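PDB 2Y3M: protein transport protein HOFQ from Aggregatibacter actinomycetemcomitans, which is a secretin of the competence system for DNA uptake, whose extra-membranous domains bind DNA and share a fold with type I KH domains. Local coordinates for the interface of chains A and B. Numbering follows the deposited sequence. Chains: chain A/B, Protein transport protein HOFQ.

The interface of chains A and B. Residues chain A 46, 54, 58; chain B 9-10, 12, 69, 72.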
# COMPACT_ATOMS: atom_id res chain seq x y z
N LEU A 46 5.70 -11.95 10.69
CA LEU A 46 5.73 -11.11 11.87
C LEU A 46 5.54 -11.94 13.13
O LEU A 46 4.66 -12.80 13.19
CB LEU A 46 4.63 -10.04 11.82
CG LEU A 46 4.60 -8.97 10.73
CD1 LEU A 46 3.36 -8.12 10.93
CD2 LEU A 46 5.83 -8.08 10.76
N LEU A 54 0.91 -7.56 17.93
CA LEU A 54 1.05 -8.17 16.61
C LEU A 54 0.02 -7.60 15.64
O LEU A 54 0.37 -7.26 14.51
CB LEU A 54 0.94 -9.69 16.68
CG LEU A 54 1.11 -10.44 15.36
CD1 LEU A 54 2.52 -10.27 14.80
CD2 LEU A 54 0.76 -11.90 15.53
N VAL A 58 0.68 -5.41 12.20
CA VAL A 58 -0.01 -5.74 10.95
C VAL A 58 -0.71 -4.50 10.38
O VAL A 58 -0.59 -4.19 9.19
CB VAL A 58 -1.04 -6.89 11.16
CG1 VAL A 58 -1.90 -7.11 9.91
CG2 VAL A 58 -0.33 -8.18 11.55
N SER B 9 2.47 -15.50 15.57
CA SER B 9 3.11 -15.37 14.27
C SER B 9 2.06 -15.22 13.19
O SER B 9 1.06 -15.94 13.18
CB SER B 9 3.97 -16.59 13.98
OG SER B 9 4.91 -16.30 12.97
N ILE B 10 2.28 -14.28 12.27
CA ILE B 10 1.39 -14.10 11.14
C ILE B 10 2.16 -13.78 9.86
O ILE B 10 3.13 -13.01 9.86
CB ILE B 10 0.29 -13.04 11.44
CG1 ILE B 10 -0.75 -12.98 10.30
CG2 ILE B 10 0.91 -11.68 11.74
CD1 ILE B 10 -1.96 -12.11 10.60
N LEU B 12 2.19 -12.23 6.11
CA LEU B 12 1.56 -11.29 5.18
C LEU B 12 2.10 -11.55 3.78
O LEU B 12 3.30 -11.44 3.53
CB LEU B 12 1.83 -9.83 5.59
CG LEU B 12 1.36 -9.28 6.94
CD1 LEU B 12 1.60 -7.77 7.01
CD2 LEU B 12 -0.11 -9.57 7.20
N GLU B 69 -3.58 -11.66 4.74
CA GLU B 69 -3.09 -12.33 5.92
C GLU B 69 -3.67 -13.74 6.05
O GLU B 69 -4.87 -13.96 5.87
CB GLU B 69 -3.36 -11.50 7.19
CG GLU B 69 -4.62 -10.63 7.15
CD GLU B 69 -4.94 -9.99 8.49
OE1 GLU B 69 -4.69 -10.61 9.55
OE2 GLU B 69 -5.47 -8.85 8.49
N ILE B 72 -3.23 -16.86 12.21
CA ILE B 72 -2.18 -16.62 13.20
C ILE B 72 -1.68 -17.95 13.77
O ILE B 72 -2.45 -18.89 13.98
CB ILE B 72 -2.64 -15.68 14.34
CG1 ILE B 72 -3.20 -14.37 13.78
CG2 ILE B 72 -1.50 -15.38 15.31
CD1 ILE B 72 -4.71 -14.27 13.80
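The amide N of A:Leu46 gives a hydrogen bond to the carbonyl O of B:Ile10 over 2.9 Å. The return bond, from B:Ile10 N to A:Leu46 O, is equally long at 2.9 Å. The pair makes an antiparallel beta bridge between strand 43-48 of chain A and strand 6-14 of chain B, in the extra-membranous part of this secretin, so the sheet continues from one copy into the other.

On one face of the bridged strands, helix 51-62 of chain A packs on the side chain of B:Ile10. The gamma-methyl CG2 of B:Ile10 does the touching. It faces the branch point CG and both methyls of A:Leu54, whose side chain runs obliquely across that of B:Ile10, with A:Leu54 CD1 nearest to B:Ile10 CG2 at 3.7 Å. One turn further along the helix, A:Val58 crosses B:Ile10 at about a right angle and sets its CG2 3.7 Å from B:Ile10 CG2. With CG1 of B:Ile10 anti to the backbone N (chi1 -173°), CG2 is left between N and the carbonyl carbon and points at the helix. A:Leu46 CB lies 4.1 Å from B:Ile10 CG2 on the strand side.

Further along, the other branch of A:Val58, CG1, reaches B:Leu12 CD2 at 4.1 Å, a looser touch. Two-fold symmetry repeats the arrangement with the chains exchanged; this pairing in the crystal may or may not occur in the assembled secretin.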